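Local coordinates for protein ArtJ (Geobacillus stearothermophilus, PDB 2PVU) that binds the basic amino acids arginine, lysine and histidine and probably delivers them to its cognate ATP-binding cassette transporter, at residues A[70-73]-A[74-78]; A[151-154]-A[155-158]; A[157-160]-A[161-165]; A[175-178]-A[179-182]. All blocks are in the same frame, centred on the assembly; numbering follows the deposited sequence.

Contacts 2, 3 and 4 cluster on one side of the bound lysine. Contact 1 lies on the opposite side of the chain's centre, about 28 Å from contact 2 between centres. Contacts 2 and 3 share Thr157 and Gly158, and their centres are about 7 Å apart. Contact 2 leads from strand 150-153 into helix 157-166, and contact 3 carries on along that helix. Contact 4 starts the next helix, with its centre about 9 Å from that of contact 2. Gln153 OE1 of contact 2 lies 2.8 Å from Thr178 OG1 of contact 4. Contacts 2 and 3 touch the ligand. The side chain of Leu70 in contact 1 stays about 14 Å from it.

Contact 1 of 4, residues A[70-73]-A[74-78]; sequences LLDA and VMKAA
Asp72 and Lys76 form a salt bridge one helical turn apart. Lys76 NZ lies 2.8 Å from Asp72 OD2 and uses the syn lone pair of that oxygen, the one on the side of OD1. Asp72 OD1 is hydrogen-bonded to Tyr82, so both carboxylate oxygens have partners. Lys76 starts with CG beside its own backbone N (chi1 -76°) and then runs extended, which carries its methylenes past Asp72 O to the carboxylate. Without the carboxylate of Asp72, as with an alanine here, the Lys76 ammonium would probably lose its mate and the Tyr82 hydroxyl this partner. The backbone follows the i to i+4 pattern, with Val74 N to Leu70 O at 2.9 Å and Met75 N to Leu71 O at 2.8 Å. Two apolar pairs are buried, one toward strand 82-86 and one toward helices 237-249 and 252-261. Leu71 CD1 rests 3.7 Å from Met75 CG, where the bent methionine chain begins. Leu70 CD1 meets Val74 CG2 at 3.9 Å. Leu71 also packs on Leu84, and Val74 on Ala243. Helix 66-78 is thus amphipathic, with an i to i+4 acid-base pair on its outer side, and leads into strand 82-86 of the parallel sheet.

Contact 2 of 4, residues A[151-154]-A[155-158]; sequences GVQN and ATTG. With LYS (lysine), chain E.
The turn from strand 150-153 into helix 157-166 opens a beta-alpha-beta unit and forms part of the lysine pocket. Across it, Thr156 OG1 donates to Gln153 O at 2.7 Å, tilted 25° off the carbonyl plane. Thr156 is the N-cap: with chi1 at 61°, its hydroxyl sits between its own backbone N and carbonyl carbon, where OG1 can also receive Gln159 N of the first helical turn. A water bridges the same two residues: it donates to Thr156 OG1 at 3.1 Å and accepts from Gln153 N at 3.0 Å. The methyl of Thr156 packs against the glutamine, CG2 to Gln153 CB at 3.6 Å, and the two side chains cross at about a right angle. Beyond CB, Gln153 runs fully extended and brings OE1 to the ligand ammonium, 2.8 Å from NZ of the bound lysine. Thr178 OG1 also binds OE1, while Gln153 NE2 is held by Asp49 and Glu176 O, which should fix the amide's rotation. At the ligand's other end, Thr157 N donates to its carboxylate O at 2.9 Å. Helix start at the carboxylate and strand end at the ammonium together shape the binding site of this family 3 solute-binding protein.

Contact 3 of 4, residues A[157-160]-A[161-165]; sequences TGQE and AAEKL. With LYS (lysine), chain E.
Gln159 and Glu163 make the side-chain hydrogen bond of this stretch, one helical turn apart. Gln159 NE2 donates to Glu163 OE2 at 3.0 Å, with an angle of 152° at the hydrogen. The bond reaches OE2 from above the carboxylate plane, and the amide and carboxylate planes stand 82° apart. With CG anti to the backbone N (chi1 177°) and the chain extended, the Gln159 amide lies between Ala155 N, just ahead of the helix, and Glu163 one turn on. Its OE1 accepts from Ala155 N. The amide is thus held at both ends.

The charged pair is looser. Glu160 OE2 and Lys164 NZ form a salt bridge at 3.5 Å, and the two chains lie side by side, pointing the same way. Lys164 CE is slightly nearer, 3.4 Å from Glu160 OE2.

Backbone bonds of the i to i+4 kind join the turns. Ala161 N binds Thr157 O at 2.9 Å, and Lys164 N binds Glu160 O at 2.9 Å.

The ligand is met at the start of the helix. There Thr157 OG1 approaches CA of the bound lysine at 3.3 Å and is hydrogen-bonded to Glu224.

Helix 157-166 follows strand 150-153 and precedes strand 172-175. Ala162 and Glu163 rest on Ile172 of the latter strand, while Ala161 touches Phe221 of a loop.

Contact 4 of 4, residues A[175-178]-A[179-182]; sequences FETT and VVAI
Ile182 N donates to Thr178 O at 3.0 Å, a regular bond of the first turn of helix 178-186. Thr177 OG1 caps the start of this helix by accepting from Val180 N at 3.1 Å. The capping bond is nearly straight, 165° at the hydrogen. Thr177 is the N-cap residue. Its chi1 of 62° sets OG1 between the backbone N and the carbonyl carbon, turned toward the first helical turn. Methyl CG2 of Val180 lies 3.4 Å from Thr177 OG1. The regular helical bonding starts with a weak bond from Ala181 N to Thr177 O. Thr178 OG1 reaches Gln153, which places the helix start at the lysine pocket, and Thr178 CG2 approaches Ile182 CD1 at 4.1 Å.

The apolar part is built on Phe175, the last residue of strand 172-175. With CG beside its own backbone N (chi1 -55°), the ring lies against two residues of the first turn. Its CD1 comes 3.6 Å from Val180 CG1, and that valine crosses the phenylalanine at about a right angle. Phe175 CD2 lies 3.6 Å from Ala181 CA, with Ala181 CB just beyond. Replacing Phe175 by a serine is likely to open a gap beside Val180 and Ala181, which would lose their ring contact. A threonine N-cap, with the aromatic residue two places before it packed on the first turn, makes this strand-to-helix junction beside the ligand pocket.

Contact 1 of 4, residues A[70-73]-A[74-78]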
loop_
_atom_site.group_PDB
_atom_site.type_symbol
_atom_site.label_atom_id
_atom_site.label_comp_id
_atom_site.label_asym_id
_atom_site.label_seq_id
_atom_site.Cartn_x
_atom_site.Cartn_y
_atom_site.Cartn_z
ATOM N N LEU A 70 8.622 -6.813 7.238
ATOM C CA LEU A 70 9.092 -7.539 6.071
ATOM C C LEU A 70 10.377 -6.913 5.548
ATOM O O LEU A 70 11.346 -7.620 5.270
ATOM C CB LEU A 70 8.017 -7.603 4.977
ATOM C CG LEU A 70 8.463 -8.270 3.676
ATOM C CD1 LEU A 70 8.788 -9.767 3.853
ATOM C CD2 LEU A 70 7.396 -8.104 2.638
ATOM N N LEU A 71 10.417 -5.583 5.438
ATOM C CA LEU A 71 11.650 -4.900 4.996
ATOM C C LEU A 71 12.870 -5.282 5.860
ATOM O O LEU A 71 13.929 -5.583 5.340
ATOM C CB LEU A 71 11.442 -3.368 4.965
ATOM C CG LEU A 71 12.651 -2.519 4.518
ATOM C CD1 LEU A 71 12.921 -2.668 3.031
ATOM C CD2 LEU A 71 12.410 -1.054 4.919
ATOM N N ASP A 72 12.707 -5.310 7.168
ATOM C CA ASP A 72 13.826 -5.672 8.036
ATOM C C ASP A 72 14.334 -7.080 7.780
ATOM O O ASP A 72 15.542 -7.319 7.737
ATOM C CB ASP A 72 13.410 -5.551 9.495
ATOM C CG ASP A 72 14.605 -5.561 10.405
ATOM O OD1 ASP A 72 15.501 -4.703 10.189
ATOM O OD2 ASP A 72 14.668 -6.443 11.284
ATOM N N ALA A 73 13.415 -8.028 7.650
ATOM C CA ALA A 73 13.800 -9.413 7.283
ATOM C C ALA A 73 14.517 -9.464 5.938
ATOM O O ALA A 73 15.561 -10.131 5.764
ATOM C CB ALA A 73 12.562 -10.264 7.210
ATOM N N VAL A 74 13.931 -8.787 4.964
ATOM C CA VAL A 74 14.497 -8.796 3.629
ATOM C C VAL A 74 15.913 -8.169 3.595
ATOM O O VAL A 74 16.849 -8.787 3.093
ATOM C CB VAL A 74 13.508 -8.132 2.640
ATOM C CG1 VAL A 74 14.180 -7.787 1.363
ATOM C CG2 VAL A 74 12.289 -9.094 2.390
ATOM N N MET A 75 16.067 -6.942 4.097
ATOM C CA MET A 75 17.373 -6.291 4.089
ATOM C C MET A 75 18.427 -7.021 4.924
ATOM O O MET A 75 19.604 -7.030 4.566
ATOM C CB MET A 75 17.243 -4.839 4.546
ATOM C CG MET A 75 16.269 -4.009 3.645
ATOM S SD MET A 75 16.634 -3.929 1.867
ATOM C CE MET A 75 17.668 -2.465 1.904
ATOM N N LYS A 76 18.015 -7.670 6.001
ATOM C CA LYS A 76 18.944 -8.491 6.773
ATOM C C LYS A 76 19.414 -9.719 5.981
ATOM O O LYS A 76 20.617 -10.033 5.972
ATOM C CB LYS A 76 18.361 -8.856 8.147
ATOM C CG LYS A 76 18.413 -7.670 9.120
ATOM C CD LYS A 76 17.753 -7.913 10.464
ATOM C CE LYS A 76 18.079 -6.758 11.425
ATOM N NZ LYS A 76 17.165 -6.705 12.607
ATOM N N ALA A 77 18.479 -10.377 5.296
ATOM C CA ALA A 77 18.800 -11.532 4.445
ATOM C C ALA A 77 19.704 -11.095 3.287
ATOM O O ALA A 77 20.566 -11.859 2.829
ATOM C CB ALA A 77 17.514 -12.207 3.933
ATOM N N ALA A 78 19.532 -9.847 2.846
ATOM C CA ALA A 78 20.285 -9.298 1.723
ATOM C C ALA A 78 21.675 -8.761 2.112
ATOM O O ALA A 78 22.473 -8.430 1.227
ATOM C CB ALA A 78 19.468 -8.198 1.041
#

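Contact 2 of 4, residues A[151-154]-A[155-158]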
loop_
_atom_site.group_PDB
_atom_site.type_symbol
_atom_site.label_atom_id
_atom_site.label_comp_id
_atom_site.label_asym_id
_atom_site.label_seq_id
_atom_site.Cartn_x
_atom_site.Cartn_y
_atom_site.Cartn_z
ATOM N N GLY A 151 -13.677 9.679 -2.168
ATOM C CA GLY A 151 -12.383 10.091 -1.707
ATOM C C GLY A 151 -11.337 9.017 -2.001
ATOM O O GLY A 151 -11.599 7.821 -1.837
ATOM N N VAL A 152 -10.147 9.456 -2.426
ATOM C CA VAL A 152 -9.029 8.546 -2.700
ATOM C C VAL A 152 -7.739 9.216 -2.281
ATOM O O VAL A 152 -7.672 10.451 -2.154
ATOM C CB VAL A 152 -8.901 8.208 -4.212
ATOM C CG1 VAL A 152 -10.081 7.334 -4.685
ATOM C CG2 VAL A 152 -8.764 9.503 -5.055
ATOM N N GLN A 153 -6.699 8.408 -2.109
ATOM C CA GLN A 153 -5.373 8.977 -1.980
ATOM C C GLN A 153 -4.837 9.314 -3.379
ATOM O O GLN A 153 -5.045 8.547 -4.350
ATOM C CB GLN A 153 -4.429 8.071 -1.203
ATOM C CG GLN A 153 -3.008 8.663 -1.082
ATOM C CD GLN A 153 -2.100 7.828 -0.194
ATOM O OE1 GLN A 153 -2.356 6.641 0.041
ATOM N NE2 GLN A 153 -1.026 8.435 0.277
ATOM N N ASN A 154 -4.260 10.504 -3.495
ATOM C CA ASN A 154 -3.722 10.981 -4.782
ATOM C C ASN A 154 -2.799 9.932 -5.405
ATOM O O ASN A 154 -1.994 9.327 -4.703
ATOM C CB ASN A 154 -2.901 12.249 -4.567
ATOM C CG ASN A 154 -2.491 12.889 -5.865
ATOM O OD1 ASN A 154 -3.341 13.253 -6.671
ATOM N ND2 ASN A 154 -1.180 13.039 -6.074
ATOM N N ALA A 155 -2.881 9.759 -6.717
ATOM C CA ALA A 155 -1.913 8.916 -7.432
ATOM C C ALA A 155 -1.829 7.478 -6.904
ATOM O O ALA A 155 -0.736 6.912 -6.753
ATOM C CB ALA A 155 -0.538 9.583 -7.481
ATOM N N THR A 156 -3.011 6.879 -6.683
ATOM C CA THR A 156 -3.139 5.490 -6.283
ATOM C C THR A 156 -3.988 4.711 -7.286
ATOM O O THR A 156 -4.692 5.288 -8.144
ATOM C CB THR A 156 -3.775 5.316 -4.884
ATOM O OG1 THR A 156 -5.091 5.883 -4.893
ATOM C CG2 THR A 156 -2.946 6.028 -3.797
ATOM N N THR A 157 -3.920 3.387 -7.186
ATOM C CA THR A 157 -4.753 2.532 -8.033
ATOM C C THR A 157 -6.235 2.705 -7.621
ATOM O O THR A 157 -7.116 2.393 -8.404
ATOM C CB THR A 157 -4.333 1.059 -7.941
ATOM O OG1 THR A 157 -4.273 0.714 -6.566
ATOM C CG2 THR A 157 -2.940 0.824 -8.544
ATOM N N GLY A 158 -6.518 3.220 -6.409
ATOM C CA GLY A 158 -7.927 3.530 -6.088
ATOM C C GLY A 158 -8.406 4.748 -6.856
ATOM O O GLY A 158 -9.520 4.755 -7.372
HETATM N N LYS E . -1.736 -0.092 -3.489
HETATM C CA LYS E . -2.280 1.221 -3.971
HETATM C C LYS E . -1.285 1.853 -4.954
HETATM O O LYS E . -1.585 2.863 -5.573
HETATM C CB LYS E . -2.495 2.168 -2.796
HETATM C CG LYS E . -1.183 2.429 -2.015
HETATM C CD LYS E . -1.273 3.721 -1.176
HETATM C CE LYS E . -0.241 3.675 -0.060
HETATM N NZ LYS E . -0.162 5.043 0.686
HETATM O OXT LYS E . -0.147 1.363 -5.126
HETATM O O HOH W 1 -7.082 5.474 -2.527
#

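Contact 3 of 4, residues A[157-160]-A[161-165]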
loop_
_atom_site.group_PDB
_atom_site.type_symbol
_atom_site.label_atom_id
_atom_site.label_comp_id
_atom_site.label_asym_id
_atom_site.label_seq_id
_atom_site.Cartn_x
_atom_site.Cartn_y
_atom_site.Cartn_z
ATOM N N THR A 157 -3.920 3.387 -7.186
ATOM C CA THR A 157 -4.753 2.532 -8.033
ATOM C C THR A 157 -6.235 2.705 -7.621
ATOM O O THR A 157 -7.116 2.393 -8.404
ATOM C CB THR A 157 -4.333 1.059 -7.941
ATOM O OG1 THR A 157 -4.273 0.714 -6.566
ATOM C CG2 THR A 157 -2.940 0.824 -8.544
ATOM N N GLY A 158 -6.518 3.220 -6.409
ATOM C CA GLY A 158 -7.927 3.530 -6.088
ATOM C C GLY A 158 -8.406 4.748 -6.856
ATOM O O GLY A 158 -9.520 4.755 -7.372
ATOM N N GLN A 159 -7.560 5.764 -6.965
ATOM C CA GLN A 159 -7.887 6.914 -7.822
ATOM C C GLN A 159 -8.093 6.439 -9.234
ATOM O O GLN A 159 -9.035 6.847 -9.932
ATOM C CB GLN A 159 -6.795 7.975 -7.800
ATOM C CG GLN A 159 -7.110 9.119 -8.753
ATOM C CD GLN A 159 -6.053 10.178 -8.727
ATOM O OE1 GLN A 159 -5.397 10.369 -7.714
ATOM N NE2 GLN A 159 -5.914 10.921 -9.826
ATOM N N GLU A 160 -7.189 5.573 -9.679
ATOM C CA GLU A 160 -7.276 4.993 -11.008
ATOM C C GLU A 160 -8.607 4.264 -11.250
ATOM O O GLU A 160 -9.264 4.452 -12.287
ATOM C CB GLU A 160 -6.111 4.010 -11.244
ATOM C CG GLU A 160 -6.068 3.553 -12.730
ATOM C CD GLU A 160 -4.897 2.632 -13.033
ATOM O OE1 GLU A 160 -4.134 2.269 -12.090
ATOM O OE2 GLU A 160 -4.754 2.255 -14.227
ATOM N N ALA A 161 -9.000 3.414 -10.312
ATOM C CA ALA A 161 -10.241 2.679 -10.489
ATOM C C ALA A 161 -11.450 3.646 -10.560
ATOM O O ALA A 161 -12.358 3.442 -11.370
ATOM C CB ALA A 161 -10.429 1.614 -9.379
ATOM N N ALA A 162 -11.429 4.713 -9.743
ATOM C CA ALA A 162 -12.535 5.657 -9.702
ATOM C C ALA A 162 -12.610 6.388 -11.057
ATOM O O ALA A 162 -13.688 6.553 -11.618
ATOM C CB ALA A 162 -12.335 6.642 -8.525
ATOM N N GLU A 163 -11.454 6.764 -11.594
ATOM C CA GLU A 163 -11.419 7.480 -12.872
ATOM C C GLU A 163 -11.812 6.591 -14.024
ATOM O O GLU A 163 -12.501 7.032 -14.933
ATOM C CB GLU A 163 -10.047 8.096 -13.113
ATOM C CG GLU A 163 -9.773 9.213 -12.126
ATOM C CD GLU A 163 -8.393 9.808 -12.240
ATOM O OE1 GLU A 163 -7.520 9.142 -12.803
ATOM O OE2 GLU A 163 -8.189 10.947 -11.756
ATOM N N LYS A 164 -11.390 5.330 -13.980
ATOM C CA LYS A 164 -11.763 4.346 -15.003
ATOM C C LYS A 164 -13.264 4.087 -15.033
ATOM O O LYS A 164 -13.827 3.902 -16.104
ATOM C CB LYS A 164 -11.026 3.028 -14.766
ATOM C CG LYS A 164 -9.731 2.898 -15.548
ATOM C CD LYS A 164 -8.924 1.704 -15.051
ATOM C CE LYS A 164 -7.657 1.494 -15.896
ATOM N NZ LYS A 164 -7.286 2.747 -16.629
ATOM N N LEU A 165 -13.887 4.026 -13.854
ATOM C CA LEU A 165 -15.315 3.735 -13.722
ATOM C C LEU A 165 -16.215 4.908 -14.083
ATOM O O LEU A 165 -17.301 4.700 -14.631
ATOM C CB LEU A 165 -15.658 3.272 -12.306
ATOM C CG LEU A 165 -15.155 1.913 -11.796
ATOM C CD1 LEU A 165 -15.436 1.792 -10.315
ATOM C CD2 LEU A 165 -15.751 0.723 -12.578
HETATM N N LYS E . -1.736 -0.092 -3.489
HETATM C CA LYS E . -2.280 1.221 -3.971
HETATM C C LYS E . -1.285 1.853 -4.954
HETATM O O LYS E . -1.585 2.863 -5.573
HETATM C CB LYS E . -2.495 2.168 -2.796
HETATM C CG LYS E . -1.183 2.429 -2.015
HETATM C CD LYS E . -1.273 3.721 -1.176
HETATM C CE LYS E . -0.241 3.675 -0.060
HETATM N NZ LYS E . -0.162 5.043 0.686
HETATM O OXT LYS E . -0.147 1.363 -5.126
#

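Contact 4 of 4, residues A[175-178]-A[179-182]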
loop_
_atom_site.group_PDB
_atom_site.type_symbol
_atom_site.label_atom_id
_atom_site.label_comp_id
_atom_site.label_asym_id
_atom_site.label_seq_id
_atom_site.Cartn_x
_atom_site.Cartn_y
_atom_site.Cartn_z
ATOM N N PHE A 175 -6.577 13.070 -1.797
ATOM C CA PHE A 175 -5.899 13.477 -0.558
ATOM C C PHE A 175 -4.472 12.939 -0.495
ATOM O O PHE A 175 -4.178 11.917 -1.104
ATOM C CB PHE A 175 -6.716 13.001 0.644
ATOM C CG PHE A 175 -8.141 13.485 0.576
ATOM C CD1 PHE A 175 -8.445 14.803 0.863
ATOM C CD2 PHE A 175 -9.130 12.663 0.084
ATOM C CE1 PHE A 175 -9.755 15.256 0.763
ATOM C CE2 PHE A 175 -10.450 13.101 -0.037
ATOM C CZ PHE A 175 -10.742 14.427 0.294
ATOM N N GLU A 176 -3.591 13.624 0.232
ATOM C CA GLU A 176 -2.173 13.210 0.232
ATOM C C GLU A 176 -1.928 11.952 1.058
ATOM O O GLU A 176 -0.918 11.270 0.836
ATOM C CB GLU A 176 -1.272 14.378 0.728
ATOM C CG GLU A 176 0.219 14.069 0.759
ATOM C CD GLU A 176 0.772 13.575 -0.561
ATOM O OE1 GLU A 176 0.262 13.953 -1.661
ATOM O OE2 GLU A 176 1.766 12.820 -0.477
ATOM N N THR A 177 -2.836 11.648 1.995
ATOM C CA THR A 177 -2.811 10.348 2.722
ATOM C C THR A 177 -4.164 9.664 2.637
ATOM O O THR A 177 -5.219 10.340 2.534
ATOM C CB THR A 177 -2.441 10.506 4.189
ATOM O OG1 THR A 177 -3.417 11.314 4.860
ATOM C CG2 THR A 177 -1.059 11.154 4.353
ATOM N N THR A 178 -4.144 8.334 2.750
ATOM C CA THR A 178 -5.400 7.587 2.928
ATOM C C THR A 178 -6.058 7.951 4.269
ATOM O O THR A 178 -7.293 7.932 4.382
ATOM C CB THR A 178 -5.101 6.087 2.825
ATOM O OG1 THR A 178 -4.566 5.890 1.536
ATOM C CG2 THR A 178 -6.385 5.184 3.027
ATOM N N VAL A 179 -5.259 8.306 5.275
ATOM C CA VAL A 179 -5.803 8.711 6.570
ATOM C C VAL A 179 -6.803 9.867 6.398
ATOM O O VAL A 179 -7.925 9.816 6.910
ATOM C CB VAL A 179 -4.682 9.151 7.565
ATOM C CG1 VAL A 179 -5.304 9.888 8.782
ATOM C CG2 VAL A 179 -3.885 7.929 8.036
ATOM N N VAL A 180 -6.388 10.903 5.678
ATOM C CA VAL A 180 -7.263 12.069 5.403
ATOM C C VAL A 180 -8.492 11.730 4.537
ATOM O O VAL A 180 -9.587 12.250 4.791
ATOM C CB VAL A 180 -6.474 13.246 4.831
ATOM C CG1 VAL A 180 -7.427 14.364 4.336
ATOM C CG2 VAL A 180 -5.514 13.789 5.894
ATOM N N ALA A 181 -8.322 10.874 3.523
ATOM C CA ALA A 181 -9.466 10.328 2.791
ATOM C C ALA A 181 -10.539 9.775 3.721
ATOM O O ALA A 181 -11.731 10.085 3.573
ATOM C CB ALA A 181 -8.987 9.228 1.731
ATOM N N ILE A 182 -10.123 8.920 4.661
ATOM C CA ILE A 182 -11.048 8.310 5.634
ATOM C C ILE A 182 -11.716 9.357 6.520
ATOM O O ILE A 182 -12.927 9.315 6.732
ATOM C CB ILE A 182 -10.336 7.214 6.479
ATOM C CG1 ILE A 182 -10.071 5.982 5.598
ATOM C CG2 ILE A 182 -11.193 6.802 7.684
ATOM C CD1 ILE A 182 -9.024 5.051 6.157
#